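Choloylglycine hydrolase (Clostridium perfringens, PDB 2BJF) hydrolyses the amide bond of glycine- and taurine-conjugated bile salts, releasing free bile acids, as a homotetrameric N-terminal thiol hydrolase. Local coordinates at the interface of chains A and B and the interface of chains A and C. Residues are numbered along the deposited sequence; one frame, centred on the assembly and turned at random. Chains: chain A/B/C, Choloylglycine hydrolase.

Contacts 1 and 2 are symmetry-related patches of one two-fold interface between chains A and B, their C-alpha centres about 22 Å apart. The hairpin strands 199-202 and 205-208 of one chain meet helices 179-186 and 225-243 of the other, and Leu186, Asn187, Val190, Phe200, Leu207 and Phe234 serve in both, with the chains exchanged. Contact 3 belongs to a different pairing, A with C; its C-alpha centre is about 49 Å from that of contact 1 and about 36 Å from that of contact 2. Each subunit thus uses separate surfaces for different partners, which fits a dimer of dimers.

Contact 1: the interface of chains A and B. Residues chain A 197, 199-200, 207-209; chain B 186-187, 190, 234.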
loop_
_atom_site.group_PDB
_atom_site.type_symbol
_atom_site.label_atom_id
_atom_site.label_comp_id
_atom_site.label_asym_id
_atom_site.label_seq_id
_atom_site.Cartn_x
_atom_site.Cartn_y
_atom_site.Cartn_z
ATOM N N VAL A 197 2.175 -17.067 -5.110
ATOM C CA VAL A 197 1.907 -16.838 -6.527
ATOM C C VAL A 197 3.267 -16.799 -7.234
ATOM O O VAL A 197 3.982 -15.797 -7.152
ATOM C CB VAL A 197 1.105 -15.531 -6.771
ATOM C CG1 VAL A 197 0.761 -15.377 -8.249
ATOM C CG2 VAL A 197 -0.168 -15.517 -5.934
ATOM N N GLU A 199 4.256 -16.985 -10.509
ATOM C CA GLU A 199 4.445 -16.303 -11.789
ATOM C C GLU A 199 3.229 -15.511 -12.257
ATOM O O GLU A 199 2.113 -15.707 -11.769
ATOM C CB GLU A 199 4.886 -17.293 -12.879
ATOM C CG GLU A 199 3.898 -18.423 -13.164
ATOM C CD GLU A 199 4.346 -19.337 -14.295
ATOM O OE1 GLU A 199 5.541 -19.308 -14.664
ATOM O OE2 GLU A 199 3.498 -20.090 -14.819
ATOM N N PHE A 200 3.474 -14.610 -13.206
ATOM C CA PHE A 200 2.443 -13.816 -13.861
ATOM C C PHE A 200 2.925 -13.567 -15.289
ATOM O O PHE A 200 4.030 -13.066 -15.497
ATOM C CB PHE A 200 2.245 -12.486 -13.123
ATOM C CG PHE A 200 1.076 -11.670 -13.617
ATOM C CD1 PHE A 200 -0.130 -11.669 -12.921
ATOM C CD2 PHE A 200 1.187 -10.885 -14.762
ATOM C CE1 PHE A 200 -1.213 -10.910 -13.367
ATOM C CE2 PHE A 200 0.112 -10.124 -15.218
ATOM C CZ PHE A 200 -1.090 -10.138 -14.520
ATOM N N LEU A 207 6.840 -12.599 -15.680
ATOM C CA LEU A 207 7.111 -12.134 -14.323
ATOM C C LEU A 207 7.242 -13.327 -13.389
ATOM O O LEU A 207 6.412 -14.239 -13.414
ATOM C CB LEU A 207 6.014 -11.184 -13.824
ATOM C CG LEU A 207 5.650 -9.953 -14.663
ATOM C CD1 LEU A 207 4.574 -9.137 -13.959
ATOM C CD2 LEU A 207 6.870 -9.090 -14.958
ATOM N N THR A 208 8.293 -13.318 -12.576
ATOM C CA THR A 208 8.573 -14.415 -11.653
ATOM C C THR A 208 8.677 -13.911 -10.214
ATOM O O THR A 208 9.288 -12.870 -9.955
ATOM C CB THR A 208 9.851 -15.207 -12.064
ATOM O OG1 THR A 208 10.110 -16.251 -11.115
ATOM C CG2 THR A 208 11.072 -14.296 -12.160
ATOM N N ALA A 209 8.064 -14.645 -9.291
ATOM C CA ALA A 209 8.160 -14.335 -7.869
ATOM C C ALA A 209 9.626 -14.347 -7.453
ATOM O O ALA A 209 10.356 -15.286 -7.770
ATOM C CB ALA A 209 7.367 -15.336 -7.052
ATOM N N LEU B 186 8.268 -5.004 -11.246
ATOM C CA LEU B 186 7.026 -5.635 -11.710
ATOM C C LEU B 186 6.775 -6.981 -11.033
ATOM O O LEU B 186 5.629 -7.341 -10.765
ATOM C CB LEU B 186 7.039 -5.824 -13.227
ATOM C CG LEU B 186 6.982 -4.591 -14.129
ATOM C CD1 LEU B 186 7.323 -4.992 -15.551
ATOM C CD2 LEU B 186 5.617 -3.924 -14.075
ATOM N N ASN B 187 7.856 -7.706 -10.752
ATOM C CA ASN B 187 7.792 -9.018 -10.095
ATOM C C ASN B 187 7.138 -9.014 -8.709
ATOM O O ASN B 187 6.657 -10.049 -8.243
ATOM C CB ASN B 187 9.190 -9.628 -9.998
ATOM C CG ASN B 187 9.770 -9.993 -11.353
ATOM O OD1 ASN B 187 9.042 -10.330 -12.288
ATOM N ND2 ASN B 187 11.093 -9.939 -11.460
ATOM N N VAL B 190 3.069 -9.829 -8.940
ATOM C CA VAL B 190 2.565 -11.059 -9.567
ATOM C C VAL B 190 1.221 -11.514 -8.978
ATOM O O VAL B 190 0.492 -12.285 -9.607
ATOM C CB VAL B 190 3.594 -12.229 -9.503
ATOM C CG1 VAL B 190 4.820 -11.926 -10.355
ATOM C CG2 VAL B 190 4.000 -12.539 -8.065
ATOM N N PHE B 234 0.314 -2.723 -16.010
ATOM C CA PHE B 234 -0.787 -3.652 -15.771
ATOM C C PHE B 234 -2.096 -3.256 -16.461
ATOM O O PHE B 234 -2.833 -4.127 -16.917
ATOM C CB PHE B 234 -0.982 -3.897 -14.270
ATOM C CG PHE B 234 0.044 -4.821 -13.677
ATOM C CD1 PHE B 234 -0.122 -6.204 -13.743
ATOM C CD2 PHE B 234 1.189 -4.314 -13.070
ATOM C CE1 PHE B 234 0.835 -7.070 -13.202
ATOM C CE2 PHE B 234 2.153 -5.169 -12.526
ATOM C CZ PHE B 234 1.974 -6.550 -12.594
#
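The rings of A:Phe200 and B:Phe234 meet edge to face, their planes 70° apart and their centroids 5.4 Å from each other. CE1 of B:Phe234 stands over one face of A:Phe200, displaced toward its rim, while CZ of A:Phe200 lies at the edge of the B:Phe234 ring and in its plane. Two phenylalanines suit this place because each offers both a broad apolar face and a C-H edge. CG of A:Phe200 is anti to its backbone N (chi1 -172°), which sends the ring across to chain B and brings CD1 to 3.4 Å from the carbonyl O of B:Val190.

B:Val190 lies across one face of the hairpin. Its CG1 branch sits 3.7 Å from CB of A:Leu207 and also touches CB of A:Phe200, one from each strand; the other branch, CG2, lies 3.4 Å from the carbonyl O of A:Val197. A short beta-branched residue can thus stay close to the hairpin and use both methyls. A:Leu207 divides its tip, CD2 packing 3.7 Å from CB of B:Leu186 and CD1 meeting CZ of B:Phe234 tip to tip.

A polar link borders the patch: the backbone N of A:Thr208 donates to the amide oxygen OD1 of B:Asn187 at 3.1 Å, from 61° above the carbonyl plane and so not on a lone pair.

The patch joins chain A strands 199-202 and 205-208 to chain B helix 179-186, its 3-10 extension 187-189, the loop that follows with B:Val190, and helix 225-243.

Contact 2: the interface of chains A and B. Residues chain A 186-187, 190, 194, 233-234, 237; chain B 200, 202, 207.
This is a largely apolar interface between two identical subunits of the homotetramer, a hairpin of chain B seated against helices of chain A, and it contributes to building the assembly. B:Leu202 is central: CG anti to its backbone N (chi1 -167°) directs the side chain toward chain A, where CD1 rests over one face of the A:Phe234 ring, 4.0 Å from its centroid. CD1 of B:Leu202 also packs 3.7 Å from CB of A:Asp237, while its CD2 reaches CD1 of A:Leu186 at 4.1 Å. Leucine's forked end lets one residue touch both helices.

Beyond the far end of B:Phe200, CZ of A:Tyr194 lies at the ring edge and in its plane, with the phenol OH 3.6 Å from B:Phe200 CZ. That hydroxyl donates to the carboxylate OD2 of A:Asp237 at 2.6 Å; OD2 accepts it on its anti lone pair, turned away from OD1. The bond gives each polar group a partner. A:Asp237 OD2 also lies 3.5 Å from B:Phe200 CE2, and the phenol bond may ease placing a carboxylate beside an apolar ring.

Within the fold, A:Ala233, A:Phe234 and A:Asp237 share one side of helix 225-243, A:Leu186 closes helix 179-186, and B:Phe200 and B:Leu202 come from strand 199-202.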
loop_
_atom_site.group_PDB
_atom_site.type_symbol
_atom_site.label_atom_id
_atom_site.label_comp_id
_atom_site.label_asym_id
_atom_site.label_seq_id
_atom_site.Cartn_x
_atom_site.Cartn_y
_atom_site.Cartn_z
ATOM N N LEU A 186 -12.151 -5.205 6.719
ATOM C CA LEU A 186 -11.650 -6.526 6.317
ATOM C C LEU A 186 -12.046 -6.882 4.886
ATOM O O LEU A 186 -11.285 -7.532 4.171
ATOM C CB LEU A 186 -12.149 -7.615 7.268
ATOM C CG LEU A 186 -11.632 -7.639 8.706
ATOM C CD1 LEU A 186 -12.485 -8.582 9.532
ATOM C CD2 LEU A 186 -10.170 -8.049 8.766
ATOM N N ASN A 187 -13.236 -6.439 4.479
ATOM C CA ASN A 187 -13.764 -6.686 3.132
ATOM C C ASN A 187 -12.900 -6.138 1.991
ATOM O O ASN A 187 -12.992 -6.611 0.856
ATOM C CB ASN A 187 -15.182 -6.128 3.011
ATOM C CG ASN A 187 -16.185 -6.874 3.874
ATOM O OD1 ASN A 187 -16.040 -8.071 4.129
ATOM N ND2 ASN A 187 -17.218 -6.169 4.318
ATOM N N VAL A 190 -10.229 -8.998 0.592
ATOM C CA VAL A 190 -10.689 -10.303 0.094
ATOM C C VAL A 190 -9.745 -10.900 -0.960
ATOM O O VAL A 190 -9.768 -12.108 -1.209
ATOM C CB VAL A 190 -12.143 -10.252 -0.466
ATOM C CG1 VAL A 190 -13.147 -9.972 0.646
ATOM C CG2 VAL A 190 -12.276 -9.224 -1.585
ATOM N N TYR A 194 -2.695 -16.645 0.949
ATOM C CA TYR A 194 -1.600 -17.189 1.754
ATOM C C TYR A 194 -0.673 -18.042 0.898
ATOM O O TYR A 194 0.514 -18.184 1.201
ATOM C CB TYR A 194 -2.134 -18.010 2.933
ATOM C CG TYR A 194 -3.215 -17.320 3.733
ATOM C CD1 TYR A 194 -3.031 -16.024 4.219
ATOM C CD2 TYR A 194 -4.421 -17.964 4.007
ATOM C CE1 TYR A 194 -4.023 -15.384 4.951
ATOM C CE2 TYR A 194 -5.422 -17.333 4.740
ATOM C CZ TYR A 194 -5.213 -16.045 5.210
ATOM O OH TYR A 194 -6.191 -15.412 5.939
ATOM N N ALA A 233 -5.860 -10.313 12.062
ATOM C CA ALA A 233 -7.033 -11.048 11.584
ATOM C C ALA A 233 -6.656 -12.117 10.558
ATOM O O ALA A 233 -7.109 -13.261 10.649
ATOM C CB ALA A 233 -8.064 -10.093 11.007
ATOM N N PHE A 234 -5.816 -11.745 9.595
ATOM C CA PHE A 234 -5.419 -12.668 8.534
ATOM C C PHE A 234 -4.341 -13.672 8.955
ATOM O O PHE A 234 -4.372 -14.819 8.516
ATOM C CB PHE A 234 -5.027 -11.906 7.262
ATOM C CG PHE A 234 -6.207 -11.386 6.490
ATOM C CD1 PHE A 234 -6.878 -12.204 5.581
ATOM C CD2 PHE A 234 -6.665 -10.087 6.685
ATOM C CE1 PHE A 234 -7.984 -11.729 4.866
ATOM C CE2 PHE A 234 -7.769 -9.600 5.977
ATOM C CZ PHE A 234 -8.430 -10.425 5.067
ATOM N N ASP A 237 -6.321 -16.246 10.866
ATOM C CA ASP A 237 -7.101 -17.039 9.918
ATOM C C ASP A 237 -6.241 -18.073 9.193
ATOM O O ASP A 237 -6.638 -19.233 9.060
ATOM C CB ASP A 237 -7.798 -16.130 8.902
ATOM C CG ASP A 237 -8.605 -16.910 7.879
ATOM O OD1 ASP A 237 -9.607 -17.550 8.263
ATOM O OD2 ASP A 237 -8.234 -16.879 6.689
ATOM N N PHE B 200 -14.330 -13.938 0.547
ATOM C CA PHE B 200 -13.236 -14.566 1.276
ATOM C C PHE B 200 -13.831 -15.114 2.571
ATOM O O PHE B 200 -14.467 -14.379 3.327
ATOM C CB PHE B 200 -12.142 -13.537 1.584
ATOM C CG PHE B 200 -10.886 -14.125 2.179
ATOM C CD1 PHE B 200 -9.764 -14.349 1.384
ATOM C CD2 PHE B 200 -10.815 -14.434 3.536
ATOM C CE1 PHE B 200 -8.597 -14.885 1.929
ATOM C CE2 PHE B 200 -9.656 -14.971 4.090
ATOM C CZ PHE B 200 -8.545 -15.198 3.285
ATOM N N LEU B 202 -13.262 -15.949 6.060
ATOM C CA LEU B 202 -12.342 -15.717 7.170
ATOM C C LEU B 202 -12.837 -16.481 8.397
ATOM O O LEU B 202 -13.321 -15.884 9.364
ATOM C CB LEU B 202 -12.223 -14.217 7.469
ATOM C CG LEU B 202 -11.092 -13.738 8.387
ATOM C CD1 LEU B 202 -9.862 -13.358 7.580
ATOM C CD2 LEU B 202 -11.557 -12.557 9.226
ATOM N N LEU B 207 -16.452 -12.677 4.472
ATOM C CA LEU B 207 -16.060 -11.398 3.889
ATOM C C LEU B 207 -16.604 -11.292 2.472
ATOM O O LEU B 207 -16.477 -12.227 1.679
ATOM C CB LEU B 207 -14.535 -11.223 3.888
ATOM C CG LEU B 207 -13.763 -11.380 5.203
ATOM C CD1 LEU B 207 -12.279 -11.124 4.975
ATOM C CD2 LEU B 207 -14.305 -10.459 6.289
#

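Contact 3: the interface of chains A and C. Residues chain A 300-302, 317; chain C 326, 328-329.
C:Val328 forms the apolar centre, lodged between A:Tyr317, A:Ile302 and A:Asn300. Its CG1, anti to the backbone N (chi1 -177°), lies 3.6 Å from CD1 of A:Tyr317, the two side chains running past each other in opposite directions. CB of C:Val328 meets CG1 of A:Ile302 at 3.8 Å, and CG2 touches CB of A:Asn300. A compact branched valine can thus press on three neighbours. The tyrosine ring gives C:Val328 an apolar surface, while its OH ends 3.3 Å from CB of C:Asn329, whose amide is turned 76° from the ring.

Outside this core, backbone bonds tie the C-terminal segment to chain A: A:Ala301 N donates to C:Asn326 O at 2.9 Å, and C:Val328 N donates to A:Ala301 O at 2.9 Å. At one end, ND2 of C:Asn326 gives an N-H to OD1 of A:Asn300 at 3.0 Å, almost straight (167° at H). Asparagine suits this place: its flat amide aims an N-H within its own plane, although the two amides are nearly perpendicular. At the other, a water joins A:Ala301 O to C:Asn329, 2.8 Å from its OD1.

The C-terminus of chain C thus lies beside strand 300-303, C:Asn326 pairing with A:Asn300 in a parallel bridge, and helps join subunits of the tetramer.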
loop_
_atom_site.group_PDB
_atom_site.type_symbol
_atom_site.label_atom_id
_atom_site.label_comp_id
_atom_site.label_asym_id
_atom_site.label_seq_id
_atom_site.Cartn_x
_atom_site.Cartn_y
_atom_site.Cartn_z
ATOM N N ASN A 300 6.822 -16.083 31.290
ATOM C CA ASN A 300 6.612 -16.397 32.701
ATOM C C ASN A 300 5.188 -16.891 32.924
ATOM O O ASN A 300 4.260 -16.416 32.271
ATOM C CB ASN A 300 6.856 -15.162 33.567
ATOM C CG ASN A 300 8.179 -14.496 33.269
ATOM O OD1 ASN A 300 9.238 -15.006 33.622
ATOM N ND2 ASN A 300 8.123 -13.344 32.612
ATOM N N ALA A 301 5.024 -17.833 33.847
ATOM C CA ALA A 301 3.719 -18.437 34.109
ATOM C C ALA A 301 3.297 -18.296 35.566
ATOM O O ALA A 301 4.068 -18.599 36.477
ATOM C CB ALA A 301 3.726 -19.904 33.704
ATOM N N ILE A 302 2.070 -17.824 35.769
ATOM C CA ILE A 302 1.451 -17.779 37.093
ATOM C C ILE A 302 0.130 -18.539 37.025
ATOM O O ILE A 302 -0.768 -18.179 36.259
ATOM C CB ILE A 302 1.246 -16.324 37.592
ATOM C CG1 ILE A 302 2.603 -15.649 37.810
ATOM C CG2 ILE A 302 0.438 -16.300 38.894
ATOM C CD1 ILE A 302 2.617 -14.161 37.562
ATOM N N TYR A 317 2.410 -10.596 42.180
ATOM C CA TYR A 317 3.679 -11.114 41.680
ATOM C C TYR A 317 4.389 -10.052 40.842
ATOM O O TYR A 317 3.754 -9.336 40.063
ATOM C CB TYR A 317 3.464 -12.402 40.877
ATOM C CG TYR A 317 3.202 -13.618 41.744
ATOM C CD1 TYR A 317 4.258 -14.327 42.316
ATOM C CD2 TYR A 317 1.902 -14.055 41.995
ATOM C CE1 TYR A 317 4.027 -15.443 43.120
ATOM C CE2 TYR A 317 1.659 -15.170 42.795
ATOM C CZ TYR A 317 2.727 -15.859 43.353
ATOM O OH TYR A 317 2.498 -16.960 44.147
ATOM N N ASN C 326 9.456 -19.859 32.566
ATOM C CA ASN C 326 9.745 -19.578 33.964
ATOM C C ASN C 326 8.467 -19.684 34.790
ATOM O O ASN C 326 7.589 -18.822 34.707
ATOM C CB ASN C 326 10.384 -18.194 34.128
ATOM C CG ASN C 326 10.621 -17.827 35.585
ATOM O OD1 ASN C 326 11.110 -18.639 36.373
ATOM N ND2 ASN C 326 10.277 -16.597 35.948
ATOM N N VAL C 328 6.554 -19.215 37.934
ATOM C CA VAL C 328 6.709 -18.241 39.012
ATOM C C VAL C 328 6.140 -18.745 40.342
ATOM O O VAL C 328 6.692 -18.462 41.409
ATOM C CB VAL C 328 6.057 -16.885 38.622
ATOM C CG1 VAL C 328 6.276 -15.837 39.698
ATOM C CG2 VAL C 328 6.613 -16.392 37.286
ATOM N N ASN C 329 5.044 -19.495 40.273
ATOM C CA ASN C 329 4.371 -19.979 41.475
ATOM C C ASN C 329 4.050 -21.473 41.429
ATOM O O ASN C 329 4.559 -22.210 40.584
ATOM C CB ASN C 329 3.108 -19.149 41.753
ATOM C CG ASN C 329 1.944 -19.507 40.836
ATOM O OD1 ASN C 329 2.132 -19.967 39.710
ATOM N ND2 ASN C 329 0.728 -19.291 41.325
ATOM O OXT ASN C 329 3.271 -21.977 42.236
HETATM O O HOH W 1 3.842 -21.147 37.768
#